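Local coordinates for general stress protein 26 (Bacillus anthracis, PDB 3EC6) that is of unknown function but binds a flavin, seen here as FAD, and belongs to the pyridoxamine 5'-phosphate oxidase family, at residues 16-22 and 61-66; 82-88 and 114-120. All blocks are in the same frame, centred on the assembly; numbering follows the deposited sequence.

Contact 1: residues 16-22 and 61-66; sequences RTGVLST and NVHVLL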
ATOM      1  N   ARG A  16     -13.467   6.095  -0.913  0.60 19.91           N
ATOM      2  CA  ARG A  16     -12.938   6.012   0.432  0.60 16.85           C
ATOM      3  C   ARG A  16     -11.785   4.997   0.618  0.60 15.38           C
ATOM      4  O   ARG A  16     -11.044   5.116   1.570  0.60 13.20           O
ATOM      5  CB  ARG A  16     -14.087   5.695   1.413  0.60 18.13           C
ATOM      6  CG  ARG A  16     -14.759   6.941   2.017  0.60 17.95           C
ATOM      7  CD  ARG A  16     -15.797   6.583   3.059  0.60 21.94           C
ATOM      8  NE  ARG A  16     -16.704   7.716   3.199  0.60 24.66           N
ATOM      9  CZ  ARG A  16     -17.927   7.753   2.668  0.60 28.36           C
ATOM     10  NH1 ARG A  16     -18.410   6.677   2.038  0.60 29.62           N
ATOM     11  NH2 ARG A  16     -18.697   8.853   2.810  0.60 29.23           N
ATOM     12  N   THR A  17     -11.646   3.995  -0.247  1.00 13.86           N
ATOM     13  CA  THR A  17     -10.665   2.908   0.019  1.00 13.50           C
ATOM     14  C   THR A  17      -9.269   3.310  -0.404  1.00 12.13           C
ATOM     15  O   THR A  17      -9.069   3.709  -1.538  1.00 14.46           O
ATOM     16  CB  THR A  17     -11.023   1.528  -0.608  1.00 14.49           C
ATOM     17  OG1 THR A  17     -12.333   1.129  -0.160  1.00 16.01           O
ATOM     18  CG2 THR A  17      -9.992   0.504  -0.186  1.00 16.68           C
ATOM     19  N   GLY A  18      -8.323   3.223   0.519  1.00 10.89           N
ATOM     20  CA  GLY A  18      -6.925   3.519   0.248  1.00  9.93           C
ATOM     21  C   GLY A  18      -6.056   2.467   0.909  1.00  8.61           C
ATOM     22  O   GLY A  18      -6.557   1.423   1.377  1.00  8.10           O
ATOM     23  N   VAL A  19      -4.763   2.768   1.030  1.00  8.48           N
ATOM     24  CA  VAL A  19      -3.813   1.856   1.662  1.00  7.00           C
ATOM     25  C   VAL A  19      -3.163   2.558   2.833  1.00  7.57           C
ATOM     26  O   VAL A  19      -2.665   3.672   2.654  1.00  8.62           O
ATOM     27  CB  VAL A  19      -2.706   1.468   0.669  1.00 10.09           C
ATOM     28  CG1 VAL A  19      -1.732   0.541   1.325  1.00 11.02           C
ATOM     29  CG2 VAL A  19      -3.355   0.783  -0.602  1.00 10.53           C
ATOM     30  N   LEU A  20      -3.193   1.931   4.011  1.00  6.29           N
ATOM     31  CA  LEU A  20      -2.497   2.459   5.186  1.00  6.54           C
ATOM     32  C   LEU A  20      -1.270   1.601   5.426  1.00  7.46           C
ATOM     33  O   LEU A  20      -1.405   0.375   5.657  1.00  7.71           O
ATOM     34  CB  LEU A  20      -3.436   2.333   6.400  1.00  5.68           C
ATOM     35  CG  LEU A  20      -2.832   2.732   7.763  1.00  7.86           C
ATOM     36  CD1 LEU A  20      -2.364   4.216   7.774  1.00  9.34           C
ATOM     37  CD2 LEU A  20      -3.845   2.507   8.932  1.00  9.76           C
ATOM     38  N   SER A  21      -0.099   2.223   5.380  1.00  6.97           N
ATOM     39  CA  SER A  21       1.148   1.462   5.633  1.00  5.97           C
ATOM     40  C   SER A  21       1.753   1.913   6.961  1.00  6.69           C
ATOM     41  O   SER A  21       1.745   3.090   7.332  1.00  6.60           O
ATOM     42  CB  SER A  21       2.142   1.780   4.526  1.00  6.62           C
ATOM     43  OG  SER A  21       1.522   1.452   3.275  1.00  9.83           O
ATOM     44  N   THR A  22       2.294   0.942   7.684  1.00  6.47           N
ATOM     45  CA  THR A  22       2.926   1.129   8.983  1.00  7.26           C
ATOM     46  C   THR A  22       4.211   0.323   8.997  1.00  8.00           C
ATOM     47  O   THR A  22       4.536  -0.393   8.016  1.00  8.67           O
ATOM     48  CB  THR A  22       2.014   0.562  10.116  1.00  7.14           C
ATOM     49  OG1 THR A  22       1.597  -0.778   9.742  1.00 10.32           O
ATOM     50  CG2 THR A  22       0.763   1.446  10.312  1.00  9.68           C
ATOM     51  N   ASN A  61       4.833   6.669  12.718  1.00  8.09           N
ATOM     52  CA  ASN A  61       4.922   7.177  11.326  1.00  7.05           C
ATOM     53  C   ASN A  61       4.149   6.274  10.398  1.00  7.41           C
ATOM     54  O   ASN A  61       4.341   5.057  10.421  1.00  7.61           O
ATOM     55  CB  ASN A  61       6.369   7.185  10.866  1.00  7.86           C
ATOM     56  CG  ASN A  61       7.201   8.168  11.641  1.00  7.37           C
ATOM     57  OD1 ASN A  61       7.849   7.797  12.628  1.00 10.49           O
ATOM     58  ND2 ASN A  61       7.160   9.399  11.236  1.00  6.38           N
ATOM     59  N   VAL A  62       3.255   6.883   9.634  1.00  6.75           N
ATOM     60  CA  VAL A  62       2.426   6.096   8.688  1.00  5.40           C
ATOM     61  C   VAL A  62       2.434   6.742   7.337  1.00  7.29           C
ATOM     62  O   VAL A  62       2.845   7.879   7.159  1.00  6.04           O
ATOM     63  CB  VAL A  62       0.946   5.985   9.178  1.00  6.80           C
ATOM     64  CG1 VAL A  62       0.909   5.302  10.548  1.00  7.53           C
ATOM     65  CG2 VAL A  62       0.237   7.350   9.205  1.00  8.22           C
ATOM     66  N   HIS A  63       2.023   5.977   6.345  1.00  7.05           N
ATOM     67  CA  HIS A  63       2.005   6.449   4.961  1.00  7.93           C
ATOM     68  C   HIS A  63       0.650   6.028   4.391  1.00  8.01           C
ATOM     69  O   HIS A  63       0.165   4.930   4.677  1.00  9.05           O
ATOM     70  CB  HIS A  63       3.153   5.783   4.211  1.00  8.46           C
ATOM     71  CG  HIS A  63       3.287   6.223   2.795  1.00  9.88           C
ATOM     72  ND1 HIS A  63       2.544   5.639   1.781  1.00 15.30           N
ATOM     73  CD2 HIS A  63       3.992   7.226   2.230  1.00 15.59           C
ATOM     74  CE1 HIS A  63       2.843   6.230   0.637  1.00 14.54           C
ATOM     75  NE2 HIS A  63       3.721   7.199   0.874  1.00 14.48           N
ATOM     76  N   VAL A  64       0.013   6.903   3.629  1.00  6.82           N
ATOM     77  CA  VAL A  64      -1.295   6.636   2.997  1.00  5.95           C
ATOM     78  C   VAL A  64      -1.197   6.859   1.503  1.00  7.08           C
ATOM     79  O   VAL A  64      -0.651   7.839   1.077  1.00  7.87           O
ATOM     80  CB  VAL A  64      -2.377   7.566   3.599  1.00  6.48           C
ATOM     81  CG1 VAL A  64      -3.703   7.416   2.852  1.00  7.64           C
ATOM     82  CG2 VAL A  64      -2.572   7.277   5.075  1.00  8.83           C
ATOM     83  N   LEU A  65      -1.758   5.918   0.736  1.00  6.51           N
ATOM     84  CA  LEU A  65      -2.022   6.075  -0.699  1.00  7.08           C
ATOM     85  C   LEU A  65      -3.526   6.115  -0.837  1.00  8.04           C
ATOM     86  O   LEU A  65      -4.236   5.235  -0.328  1.00  9.80           O
ATOM     87  CB  LEU A  65      -1.477   4.912  -1.559  1.00  9.18           C
ATOM     88  CG  LEU A  65       0.010   4.731  -1.508  1.00 10.54           C
ATOM     89  CD1 LEU A  65       0.340   3.452  -2.264  1.00 11.24           C
ATOM     90  CD2 LEU A  65       0.631   5.911  -2.285  1.00 15.65           C
ATOM     91  N   LEU A  66      -4.048   7.157  -1.493  1.00  8.21           N
ATOM     92  CA  LEU A  66      -5.531   7.302  -1.580  1.00 10.31           C
ATOM     93  C   LEU A  66      -5.939   7.985  -2.874  1.00 11.43           C
ATOM     94  O   LEU A  66      -5.328   8.957  -3.284  1.00 11.56           O
ATOM     95  CB  LEU A  66      -6.053   8.134  -0.388  1.00  9.61           C
ATOM     96  CG  LEU A  66      -7.557   8.397  -0.268  1.00 12.71           C
ATOM     97  CD1 LEU A  66      -8.282   7.090   0.064  1.00 12.36           C
ATOM     98  CD2 LEU A  66      -7.787   9.399   0.858  1.00 13.67           C
TER
HETATM   99  O   HOH W   1       0.376   3.474   2.010  1.00 14.17           O

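Contact 2: residues 82-88 and 114-120; sequences GLASIEE and VLIKINP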
ATOM      1  N   GLY A  82       2.609  11.132   7.708  1.00  7.82           N
ATOM      2  CA  GLY A  82       2.321  11.836   8.968  1.00  8.17           C
ATOM      3  C   GLY A  82       2.387  10.867  10.132  1.00  8.49           C
ATOM      4  O   GLY A  82       2.725   9.706   9.939  1.00 10.31           O
ATOM      5  N   LEU A  83       2.118  11.372  11.329  0.50  8.25           N
ATOM      6  CA  LEU A  83       2.070  10.559  12.552  0.50  8.75           C
ATOM      7  C   LEU A  83       0.637  10.236  12.934  0.50  9.13           C
ATOM      8  O   LEU A  83      -0.261  11.067  12.810  0.50  9.69           O
ATOM      9  CB  LEU A  83       2.786  11.275  13.704  0.50  9.40           C
ATOM     10  CG  LEU A  83       4.313  11.152  13.756  0.50 10.30           C
ATOM     11  CD1 LEU A  83       4.995  11.848  12.572  0.50 12.01           C
ATOM     12  CD2 LEU A  83       4.842  11.710  15.068  0.50 10.85           C
ATOM     13  N   ALA A  84       0.434   8.999  13.369  1.00  8.60           N
ATOM     14  CA  ALA A  84      -0.849   8.503  13.758  1.00  9.32           C
ATOM     15  C   ALA A  84      -0.977   8.418  15.278  1.00  9.05           C
ATOM     16  O   ALA A  84       0.011   8.273  16.028  1.00 11.12           O
ATOM     17  CB  ALA A  84      -1.014   7.104  13.139  1.00  8.85           C
ATOM     18  N   SER A  85      -2.222   8.573  15.713  1.00 10.79           N
ATOM     19  CA  SER A  85      -2.586   8.322  17.108  1.00 11.36           C
ATOM     20  C   SER A  85      -3.973   7.671  17.129  1.00 11.23           C
ATOM     21  O   SER A  85      -4.646   7.571  16.104  1.00 12.22           O
ATOM     22  CB  SER A  85      -2.545   9.635  17.891  1.00 12.93           C
ATOM     23  OG  SER A  85      -3.466  10.555  17.348  1.00 15.24           O
ATOM     24  N   ILE A  86      -4.408   7.246  18.312  1.00 11.16           N
ATOM     25  CA  ILE A  86      -5.734   6.604  18.427  1.00 11.53           C
ATOM     26  C   ILE A  86      -6.706   7.612  18.992  1.00 12.66           C
ATOM     27  O   ILE A  86      -6.385   8.366  19.940  1.00 13.42           O
ATOM     28  CB  ILE A  86      -5.629   5.369  19.326  1.00 11.99           C
ATOM     29  CG1 ILE A  86      -4.610   4.399  18.735  1.00 14.18           C
ATOM     30  CG2 ILE A  86      -7.018   4.623  19.382  1.00 14.64           C
ATOM     31  CD1 ILE A  86      -4.714   4.192  17.266  1.00 17.83           C
ATOM     32  N   GLU A  87      -7.901   7.655  18.411  1.00 10.48           N
ATOM     33  CA  GLU A  87      -8.906   8.663  18.752  1.00 12.94           C
ATOM     34  C   GLU A  87     -10.157   7.880  19.153  1.00 11.64           C
ATOM     35  O   GLU A  87     -10.628   6.994  18.415  1.00 11.80           O
ATOM     36  CB  GLU A  87      -9.130   9.611  17.539  1.00 13.29           C
ATOM     37  CG  GLU A  87     -10.325  10.545  17.711  1.00 17.55           C
ATOM     38  CD  GLU A  87     -10.111  11.584  18.807  1.00 18.17           C
ATOM     39  OE1 GLU A  87      -9.558  12.654  18.474  1.00 24.22           O
ATOM     40  OE2 GLU A  87     -10.542  11.385  19.965  1.00 18.19           O
ATOM     41  N   GLU A  88     -10.674   8.172  20.356  1.00 13.39           N
ATOM     42  CA  GLU A  88     -11.868   7.471  20.822  1.00 13.83           C
ATOM     43  C   GLU A  88     -13.032   8.472  21.007  1.00 13.99           C
ATOM     44  O   GLU A  88     -14.031   8.125  21.623  1.00 15.36           O
ATOM     45  CB  GLU A  88     -11.611   6.725  22.144  1.00 14.30           C
ATOM     46  CG  GLU A  88     -10.467   5.743  22.034  1.00 17.22           C
ATOM     47  CD  GLU A  88     -10.567   4.567  22.975  1.00 21.61           C
ATOM     48  OE1 GLU A  88     -11.685   4.053  23.228  1.00 22.96           O
ATOM     49  OE2 GLU A  88      -9.505   4.125  23.435  1.00 26.01           O
ATOM     50  N   VAL A 114     -12.343   1.978  17.475  1.00  6.51           N
ATOM     51  CA  VAL A 114     -11.522   3.183  17.690  1.00  7.47           C
ATOM     52  C   VAL A 114     -11.235   3.749  16.325  1.00  5.76           C
ATOM     53  O   VAL A 114     -11.416   3.080  15.283  1.00  7.78           O
ATOM     54  CB  VAL A 114     -10.177   2.866  18.398  1.00  8.27           C
ATOM     55  CG1 VAL A 114     -10.452   2.314  19.800  1.00 10.23           C
ATOM     56  CG2 VAL A 114      -9.327   1.856  17.581  1.00  9.94           C
ATOM     57  N   LEU A 115     -10.764   4.984  16.326  1.00  5.27           N
ATOM     58  CA  LEU A 115     -10.290   5.616  15.090  1.00  6.72           C
ATOM     59  C   LEU A 115      -8.765   5.750  15.122  1.00  7.31           C
ATOM     60  O   LEU A 115      -8.178   6.107  16.142  1.00  8.99           O
ATOM     61  CB  LEU A 115     -10.902   7.015  14.907  1.00  7.07           C
ATOM     62  CG  LEU A 115     -12.410   7.050  14.641  1.00  9.08           C
ATOM     63  CD1 LEU A 115     -12.898   8.497  14.844  1.00  9.75           C
ATOM     64  CD2 LEU A 115     -12.743   6.528  13.254  1.00  9.53           C
ATOM     65  N   ILE A 116      -8.137   5.476  13.972  1.00  7.66           N
ATOM     66  CA  ILE A 116      -6.747   5.900  13.800  1.00  8.27           C
ATOM     67  C   ILE A 116      -6.785   7.299  13.158  1.00  8.28           C
ATOM     68  O   ILE A 116      -7.404   7.492  12.122  1.00  9.22           O
ATOM     69  CB  ILE A 116      -6.045   4.959  12.883  1.00  7.96           C
ATOM     70  CG1 ILE A 116      -6.002   3.567  13.485  1.00 10.79           C
ATOM     71  CG2 ILE A 116      -4.642   5.506  12.620  1.00  9.95           C
ATOM     72  CD1 ILE A 116      -5.409   2.509  12.503  1.00 13.90           C
ATOM     73  N   LYS A 117      -6.161   8.275  13.830  1.00  8.24           N
ATOM     74  CA  LYS A 117      -6.138   9.662  13.410  1.00  9.23           C
ATOM     75  C   LYS A 117      -4.792   9.904  12.764  1.00  9.03           C
ATOM     76  O   LYS A 117      -3.748   9.628  13.342  1.00  9.89           O
ATOM     77  CB  LYS A 117      -6.285  10.574  14.642  1.00  8.65           C
ATOM     78  CG  LYS A 117      -6.049  12.032  14.289  1.00 11.93           C
ATOM     79  CD  LYS A 117      -6.378  12.904  15.493  1.00 11.77           C
ATOM     80  CE  LYS A 117      -6.046  14.360  15.246  1.00 20.16           C
ATOM     81  NZ  LYS A 117      -6.277  15.164  16.479  1.00 23.32           N
ATOM     82  N   ILE A 118      -4.768  10.416  11.543  1.00  8.90           N
ATOM     83  CA  ILE A 118      -3.483  10.608  10.844  1.00  9.33           C
ATOM     84  C   ILE A 118      -3.316  12.105  10.624  1.00 10.20           C
ATOM     85  O   ILE A 118      -4.084  12.742   9.870  1.00 10.48           O
ATOM     86  CB  ILE A 118      -3.481   9.878   9.485  1.00  8.27           C
ATOM     87  CG1 ILE A 118      -3.551   8.398   9.712  1.00 12.07           C
ATOM     88  CG2 ILE A 118      -2.148  10.175   8.734  1.00  9.38           C
ATOM     89  CD1 ILE A 118      -4.067   7.653   8.563  1.00 15.81           C
ATOM     90  N   ASN A 119      -2.335  12.675  11.314  0.50 10.38           N
ATOM     91  CA  ASN A 119      -2.043  14.109  11.221  0.50 10.95           C
ATOM     92  C   ASN A 119      -1.009  14.296  10.143  0.50 11.15           C
ATOM     93  O   ASN A 119       0.125  13.879  10.324  0.50 10.65           O
ATOM     94  CB  ASN A 119      -1.493  14.666  12.531  0.50 11.42           C
ATOM     95  CG  ASN A 119      -2.580  14.981  13.505  0.50 12.82           C
ATOM     96  OD1 ASN A 119      -2.849  14.211  14.409  0.50 18.68           O
ATOM     97  ND2 ASN A 119      -3.252  16.105  13.293  0.50 17.34           N
ATOM     98  N   PRO A 120      -1.402  14.864   9.001  1.00 11.47           N
ATOM     99  CA  PRO A 120      -0.457  14.864   7.894  1.00 10.35           C
ATOM    100  C   PRO A 120       0.666  15.900   8.112  1.00  8.96           C
ATOM    101  O   PRO A 120       0.425  17.003   8.621  1.00 11.09           O
ATOM    102  CB  PRO A 120      -1.308  15.303   6.687  1.00 11.16           C
ATOM    103  CG  PRO A 120      -2.342  16.274   7.365  1.00 13.96           C
ATOM    104  CD  PRO A 120      -2.665  15.551   8.652  1.00 12.99           C
TER
HETATM  105  O   HOH W   2       2.193  14.490  11.914  1.00 12.49           O
HETATM  106  O   HOH W   3      -2.044  11.861  15.223  1.00 17.32           O
HETATM  107  O   HOH W   4      -9.255  14.440  16.549  1.00 18.09           O

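Contact 1: residues 16-22 and 61-66
Strands 17-22 and 61-66 run antiparallel, their axes 4.7 Å apart at closest approach and their directions 163° apart. Two hydrogen-bonded pairs set the register. V19 N donates to L65 O (2.9 Å) and L65 N to V19 O (3.1 Å); S21 N reaches H63 O at 2.8 Å, and H63 N returns to S21 O at 3.1 Å. Between them lies the non-hydrogen-bonded pair L20-V64, where V64 CA approaches V19 O at 3.3 Å in a CA-H...O contact. At G18 the strands draw close, CA standing 3.2 Å from L65 O; a side chain built there would clash with that oxygen and with L66 CD1.

The two faces differ in character. On one, L20 CD1 packs against V62 CB (4.0 Å) and V64 CG2 (4.1 Å). The other carries V19 and L65, with CB atoms 4.3 Å apart, followed by the polar pair S21 and H63. Here a water donates to V19 O (3.1 Å) and is hydrogen-bonded to S21 OG (2.6 Å) and H63 ND1 (3.1 Å). S21 OG bonds S30 OG of its own chain and S30 OG of the second subunit. H63 NE2 bonds E79 of its own chain, and the H63 ring meets that of H29 of the second subunit, which places this face at the dimer interface.

L20, V62 and V64 face inward, as expected of the split β-barrel of FMN-binding proteins, and meet I118 of strand 113-126. Strand 27-38 flanks 17-22 and strand 77-87 flanks 61-66, while I56 of helix 51-58 packs on T22 and V62.

Contact 2: residues 82-88 and 114-120
Alternate residues of strands 82-87 and 114-120 bond to each other; those between bond outward to strand 41-47, V62 and P60. E87 N donates to L115 O (2.8 Å) and L115 N to E87 O (2.9 Å); K117 N to S85 O (2.8 Å) and S85 N to K117 O (3.0 Å) follow. Toward G82 the ladder loosens: N119 N reaches L83 O at 3.0 Å, but the bond from L83 N to N119 O is weak at 3.4 Å. A water compensates, accepting from L83 N (3.2 Å) and donating to N119 O (2.7 Å).

The segments run 149° apart, a marked twist for an antiparallel pair, within the curled β-barrel of this flavoprotein family. A84, I86, I116 and I118 share one face, A84 CB lying 4.0 Å from I116 CG2 and I86 CD1 4.0 Å from I116 CG1; I53 and I56 of helix 51-58 pack on it.

Opposite, one water bonds S85 OG (2.9 Å), N119 OD1 (2.6 Å) and L83 O (3.1 Å), having more acceptors in reach than protons. Another links E87 OE1 (2.6 Å) to K117 NZ (3.1 Å), too far apart for a salt bridge; E87 OE2 accepts from D89 N, and E88 pairs with R48.

Contacts 1 and 2 follow one another along the chain and belong to one continuous sheet, their centres 12 Å apart. The neighbouring strands 61-66 and 77-87 join them: V62 N lies 2.9 Å from G82 O, a probable hydrogen bond. Their apolar faces merge, with V62 CG1 3.7 Å from A84 CB and V62 CG2 3.7 Å from I118 CG2. Contact 1 is the one nearer the flavin, since the side chain of T17 comes within about 3 Å of a bound FAD, whereas that of I116 in contact 2 stays about 7 Å away. The second subunit also reaches contact 1, including packing of its L73 on T17, but does not touch contact 2.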